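Local structure of StiE protein (Stigmatella aurantiaca, 6ECX) at residues A[154-159]-A[182-187]; A[186-191]-A[289-294]. The protein is a polyketide synthase whose O-methyltransferase domain, the part described here, binds S-adenosylmethionine and probably methylates an oxygen of the polyketide intermediate. One frame throughout, in Å; residues are numbered along the deposited sequence.

Contact 1 (A[154-159]-A[182-187]); sequences PGMYDL and HLTNGG
Tyr157 and Leu183 form a parallel bridge where a beta-alpha-beta crossover of the Rossmann-like methyltransferase fold returns to its sheet, just before the chain turns into the next strand. Two backbone bonds define it: Tyr157 N gives its hydrogen to His182 O at 2.8 Å, and Tyr157 O receives one from Thr184 N in a nearly straight bond (172° at the hydrogen). The same carbonyl has a second neighbour. Thr184 OG1, set between its own backbone N and carbonyl carbon (chi1 61°), lies 3.2 Å from Tyr157 O and equally far from Asp158 OD1; its single proton cannot be assigned to one of them. Asp158 OD2 is held separately by Lys90 N. On the Gly155 side, the imidazole of His182 presents its edge to a buried carbonyl: Gly155 O lies in the ring plane, 3.0 Å from His182 CD2, and has no hydrogen-bond donor in the model. His182 ND1 bonds to Asn178 O, which fixes the turn of the ring. In one of two modelled conformers, and so tentatively, Met156 turns at chi2 (61°) to put SD 3.4 Å from His182 C. Leu183 CD1 packs 3.5 Å from Tyr157 O. Beyond Thr184 a type II turn closes with Gly187 N bonded to Thr184 O, and Gly187 CA comes to 3.4 Å from Asp158 O. Helix 172-181 leads into the bridge, Tyr157 OH reaches Asp116 of strand 114-119, and Leu159 packs on Leu188 and Ile190 of strand 187-196.

Contact 2 (A[186-191]-A[289-294]); sequences GGLLIM and HVQKDR
Leu189 and Val290 form a hydrogen-bonded antiparallel pair in the join of strands 187-196 and 283-292, the place where the parallel run of a class I methyltransferase sheet meets its reversed strand. The short strand axes make an angle of 152°. Both polar groups of the pair are matched across the join: Leu189 N gives to Val290 O at 2.9 Å, and Val290 N gives to Leu189 O. Lys292 N continues the pattern, bonding to Gly187 O at 2.8 Å, whereas the last bond, from Gly186 N to Lys292 O, is weak and bent (129°). Leu188 and Ile190 direct their backbone bonds the other way, to strand 157-163. A side chain satisfies Gly186 O: the extended Gln291 brings NE2 to it at 3.2 Å, the acceptor lying close to the amide plane, while OE1 accepts from Arg227 NH1. With both ends engaged, the orientation of this amide is fixed. Lys292 also runs out extended, and its NZ is shared among Leu183 O, a salt bridge to Asp180 OD1 and a glycerol probably left from crystallisation. Apolar contacts fill in between. Leu189 CB meets Val290 CB at 3.9 Å, with Phe176 of helix 172-181 packed on Leu189 and Leu226 against Val290. His289 carries CG anti to its backbone N (chi1 -174°), and its ring meets two residues of the neighbouring strand, both obliquely: Leu188 CD2 stands 3.8 Å from His289 CE1, and Ile190 CG2 stands 3.7 Å from His289 CD2.

Overall arrangement
The two contacts show how one turn can serve consecutive joints of a sheet. Their centres are 9 Å apart and they share Gly186 and Gly187: contact 1 ends where strand 187-196 of contact 2 begins. Along the chain come 154-159, helix 172-181, then residues 182-191 and, after almost a hundred residues, 289-294. Across the sheet, strand 187-196 lies between the parallel strand 157-163 and the antiparallel 283-292. The turn itself touches the last segment, Asn185 OD1 accepting a probable hydrogen bond from Arg294 N at 2.9 Å. Both contacts join strands of the methyltransferase sheet away from the cofactor, the side chains of Tyr157 and Ile190 being about 13 and 10 Å from S-adenosylmethionine.

Contact 1 (A[154-159]-A[182-187])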
loop_
_atom_site.group_PDB
_atom_site.type_symbol
_atom_site.label_atom_id
_atom_site.label_comp_id
_atom_site.label_asym_id
_atom_site.label_seq_id
_atom_site.Cartn_x
_atom_site.Cartn_y
_atom_site.Cartn_z
ATOM N N PRO A 154 -17.056 5.091 8.239
ATOM C CA PRO A 154 -17.878 5.632 9.329
ATOM C C PRO A 154 -17.621 7.106 9.620
ATOM O O PRO A 154 -17.412 7.505 10.771
ATOM C CB PRO A 154 -17.481 4.752 10.515
ATOM C CG PRO A 154 -16.039 4.454 10.270
ATOM C CD PRO A 154 -15.854 4.405 8.759
ATOM N N GLY A 155 -17.629 7.931 8.581
ATOM C CA GLY A 155 -17.375 9.342 8.764
ATOM C C GLY A 155 -17.002 10.008 7.453
ATOM O O GLY A 155 -17.091 9.410 6.375
ATOM N N MET A 156 -16.553 11.252 7.580
ATOM C CA MET A 156 -16.146 12.077 6.451
ATOM C C MET A 156 -14.686 12.459 6.666
ATOM O O MET A 156 -14.343 13.044 7.700
ATOM C CB MET A 156 -17.049 13.311 6.345
ATOM C CG MET A 156 -16.786 14.187 5.140
ATOM S SD MET A 156 -17.047 13.329 3.571
ATOM C CE MET A 156 -18.810 13.026 3.633
ATOM N N TYR A 157 -13.827 12.120 5.702
ATOM C CA TYR A 157 -12.385 12.132 5.906
ATOM C C TYR A 157 -11.693 13.175 5.039
ATOM O O TYR A 157 -12.211 13.613 4.008
ATOM C CB TYR A 157 -11.809 10.730 5.629
ATOM C CG TYR A 157 -12.441 9.725 6.561
ATOM C CD1 TYR A 157 -11.976 9.578 7.866
ATOM C CD2 TYR A 157 -13.559 8.998 6.174
ATOM C CE1 TYR A 157 -12.596 8.700 8.769
ATOM C CE2 TYR A 157 -14.179 8.111 7.061
ATOM C CZ TYR A 157 -13.679 7.957 8.344
ATOM O OH TYR A 157 -14.289 7.083 9.206
ATOM N N ASP A 158 -10.511 13.585 5.504
ATOM C CA ASP A 158 -9.620 14.468 4.769
ATOM C C ASP A 158 -8.520 13.719 4.057
ATOM O O ASP A 158 -8.008 14.200 3.040
ATOM C CB ASP A 158 -8.973 15.469 5.727
ATOM C CG ASP A 158 -9.995 16.300 6.473
ATOM O OD1 ASP A 158 -11.071 16.557 5.913
ATOM O OD2 ASP A 158 -9.709 16.689 7.614
ATOM N N LEU A 159 -8.171 12.526 4.550
ATOM C CA LEU A 159 -7.093 11.728 3.979
ATOM C C LEU A 159 -7.515 10.272 4.052
ATOM O O LEU A 159 -8.061 9.843 5.076
ATOM C CB LEU A 159 -5.774 11.947 4.742
ATOM C CG LEU A 159 -4.578 11.008 4.500
ATOM C CD1 LEU A 159 -4.002 11.223 3.098
ATOM C CD2 LEU A 159 -3.477 11.265 5.554
ATOM N N HIS A 182 -17.154 9.427 1.119
ATOM C CA HIS A 182 -16.665 9.741 2.462
ATOM C C HIS A 182 -15.378 10.553 2.448
ATOM O O HIS A 182 -14.664 10.603 3.452
ATOM C CB HIS A 182 -16.495 8.450 3.264
ATOM C CG HIS A 182 -17.782 7.740 3.469
ATOM N ND1 HIS A 182 -18.312 6.886 2.525
ATOM C CD2 HIS A 182 -18.688 7.807 4.473
ATOM C CE1 HIS A 182 -19.479 6.434 2.955
ATOM N NE2 HIS A 182 -19.728 6.978 4.132
ATOM N N LEU A 183 -15.067 11.206 1.338
ATOM C CA LEU A 183 -13.919 12.093 1.261
ATOM C C LEU A 183 -14.442 13.517 1.106
ATOM O O LEU A 183 -15.265 13.773 0.217
ATOM C CB LEU A 183 -13.043 11.688 0.072
ATOM C CG LEU A 183 -11.641 12.233 -0.128
ATOM C CD1 LEU A 183 -10.831 12.109 1.165
ATOM C CD2 LEU A 183 -10.982 11.453 -1.273
ATOM N N THR A 184 -13.988 14.436 1.965
ATOM C CA THR A 184 -14.327 15.844 1.746
ATOM C C THR A 184 -13.781 16.312 0.396
ATOM O O THR A 184 -12.768 15.808 -0.094
ATOM C CB THR A 184 -13.772 16.744 2.869
ATOM O OG1 THR A 184 -12.335 16.663 2.927
ATOM C CG2 THR A 184 -14.329 16.336 4.177
ATOM N N ASN A 185 -14.448 17.294 -0.214
ATOM C CA ASN A 185 -13.959 17.793 -1.503
ATOM C C ASN A 185 -12.550 18.361 -1.359
ATOM O O ASN A 185 -12.222 19.037 -0.382
ATOM C CB ASN A 185 -14.896 18.856 -2.092
ATOM C CG ASN A 185 -14.573 19.159 -3.548
ATOM O OD1 ASN A 185 -13.956 18.330 -4.232
ATOM N ND2 ASN A 185 -14.993 20.336 -4.039
ATOM N N GLY A 186 -11.692 18.078 -2.338
ATOM C CA GLY A 186 -10.288 18.390 -2.138
ATOM C C GLY A 186 -9.530 17.486 -1.178
ATOM O O GLY A 186 -8.316 17.682 -1.015
ATOM N N GLY A 187 -10.186 16.514 -0.543
ATOM C CA GLY A 187 -9.480 15.547 0.300
ATOM C C GLY A 187 -8.496 14.703 -0.512
ATOM O O GLY A 187 -8.539 14.662 -1.733
#

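Contact 2 (A[186-191]-A[289-294])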
loop_
_atom_site.group_PDB
_atom_site.type_symbol
_atom_site.label_atom_id
_atom_site.label_comp_id
_atom_site.label_asym_id
_atom_site.label_seq_id
_atom_site.Cartn_x
_atom_site.Cartn_y
_atom_site.Cartn_z
ATOM N N GLY A 186 -11.692 18.078 -2.338
ATOM C CA GLY A 186 -10.288 18.390 -2.138
ATOM C C GLY A 186 -9.530 17.486 -1.178
ATOM O O GLY A 186 -8.316 17.682 -1.015
ATOM N N GLY A 187 -10.186 16.514 -0.543
ATOM C CA GLY A 187 -9.480 15.547 0.300
ATOM C C GLY A 187 -8.496 14.703 -0.512
ATOM O O GLY A 187 -8.539 14.662 -1.733
ATOM N N LEU A 188 -7.582 14.030 0.191
ATOM C CA LEU A 188 -6.475 13.304 -0.431
ATOM C C LEU A 188 -6.626 11.791 -0.261
ATOM O O LEU A 188 -7.124 11.305 0.758
ATOM C CB LEU A 188 -5.124 13.744 0.165
ATOM C CG LEU A 188 -4.817 15.248 0.152
ATOM C CD1 LEU A 188 -3.499 15.543 0.865
ATOM C CD2 LEU A 188 -4.793 15.770 -1.280
ATOM N N LEU A 189 -6.175 11.054 -1.269
ATOM C CA LEU A 189 -6.095 9.590 -1.253
ATOM C C LEU A 189 -4.664 9.236 -1.612
ATOM O O LEU A 189 -4.166 9.692 -2.646
ATOM C CB LEU A 189 -7.055 8.990 -2.284
ATOM C CG LEU A 189 -6.931 7.498 -2.633
ATOM C CD1 LEU A 189 -7.266 6.637 -1.404
ATOM C CD2 LEU A 189 -7.833 7.184 -3.812
ATOM N N ILE A 190 -3.966 8.496 -0.750
ATOM C CA ILE A 190 -2.639 8.014 -1.109
ATOM C C ILE A 190 -2.687 6.488 -1.122
ATOM O O ILE A 190 -3.280 5.866 -0.234
ATOM C CB ILE A 190 -1.521 8.569 -0.201
ATOM C CG1 ILE A 190 -1.763 8.285 1.262
ATOM C CG2 ILE A 190 -1.331 10.134 -0.426
ATOM C CD1 ILE A 190 -0.606 8.825 2.149
ATOM N N MET A 191 -2.123 5.897 -2.169
ATOM C CA MET A 191 -2.199 4.460 -2.342
ATOM C C MET A 191 -0.861 3.947 -2.823
ATOM O O MET A 191 -0.138 4.638 -3.543
ATOM C CB MET A 191 -3.268 4.061 -3.354
ATOM C CG MET A 191 -4.671 4.128 -2.832
ATOM S SD MET A 191 -5.794 3.765 -4.179
ATOM C CE MET A 191 -4.844 2.599 -5.142
ATOM N N HIS A 289 -0.622 9.730 -5.574
ATOM C CA HIS A 289 -1.180 10.851 -4.821
ATOM C C HIS A 289 -2.376 11.389 -5.602
ATOM O O HIS A 289 -2.217 11.867 -6.730
ATOM C CB HIS A 289 -0.145 11.954 -4.590
ATOM C CG HIS A 289 -0.636 13.060 -3.706
ATOM N ND1 HIS A 289 -1.199 14.216 -4.202
ATOM C CD2 HIS A 289 -0.678 13.173 -2.357
ATOM C CE1 HIS A 289 -1.561 14.998 -3.201
ATOM N NE2 HIS A 289 -1.249 14.391 -2.070
ATOM N N VAL A 290 -3.556 11.318 -4.995
ATOM C CA VAL A 290 -4.836 11.561 -5.648
ATOM C C VAL A 290 -5.595 12.604 -4.835
ATOM O O VAL A 290 -5.522 12.612 -3.599
ATOM C CB VAL A 290 -5.636 10.240 -5.744
ATOM C CG1 VAL A 290 -7.025 10.439 -6.350
ATOM C CG2 VAL A 290 -4.810 9.179 -6.531
ATOM N N GLN A 291 -6.344 13.477 -5.515
ATOM C CA GLN A 291 -7.160 14.474 -4.828
ATOM C C GLN A 291 -8.623 14.361 -5.261
ATOM O O GLN A 291 -8.918 14.193 -6.438
ATOM C CB GLN A 291 -6.636 15.898 -5.085
ATOM C CG GLN A 291 -7.381 16.952 -4.253
ATOM C CD GLN A 291 -6.920 18.361 -4.539
ATOM O OE1 GLN A 291 -6.300 18.625 -5.560
ATOM N NE2 GLN A 291 -7.175 19.264 -3.608
ATOM N N LYS A 292 -9.551 14.447 -4.314
ATOM C CA LYS A 292 -10.957 14.532 -4.707
ATOM C C LYS A 292 -11.255 15.867 -5.392
ATOM O O LYS A 292 -10.831 16.939 -4.935
ATOM C CB LYS A 292 -11.865 14.375 -3.482
ATOM C CG LYS A 292 -13.323 14.488 -3.855
ATOM C CD LYS A 292 -14.228 14.054 -2.727
ATOM C CE LYS A 292 -15.690 14.164 -3.149
ATOM N NZ LYS A 292 -16.529 13.471 -2.134
ATOM N N ASP A 293 -11.999 15.800 -6.494
ATOM C CA ASP A 293 -12.301 16.965 -7.353
ATOM C C ASP A 293 -13.778 16.825 -7.731
ATOM O O ASP A 293 -14.134 16.317 -8.786
ATOM C CB ASP A 293 -11.393 16.975 -8.585
ATOM C CG ASP A 293 -11.504 18.239 -9.412
ATOM O OD1 ASP A 293 -12.478 19.012 -9.285
ATOM O OD2 ASP A 293 -10.596 18.434 -10.240
ATOM N N ARG A 294 -14.643 17.298 -6.836
ATOM C CA ARG A 294 -16.083 17.128 -6.998
ATOM C C ARG A 294 -16.643 18.017 -8.102
ATOM O O ARG A 294 -17.633 17.658 -8.750
ATOM C CB ARG A 294 -16.771 17.434 -5.656
ATOM C CG ARG A 294 -18.272 17.318 -5.671
ATOM C CD ARG A 294 -18.696 15.877 -5.939
ATOM N NE ARG A 294 -20.149 15.730 -5.972
ATOM C CZ ARG A 294 -20.895 15.994 -7.038
ATOM N NH1 ARG A 294 -20.324 16.419 -8.156
ATOM N NH2 ARG A 294 -22.208 15.824 -6.989
#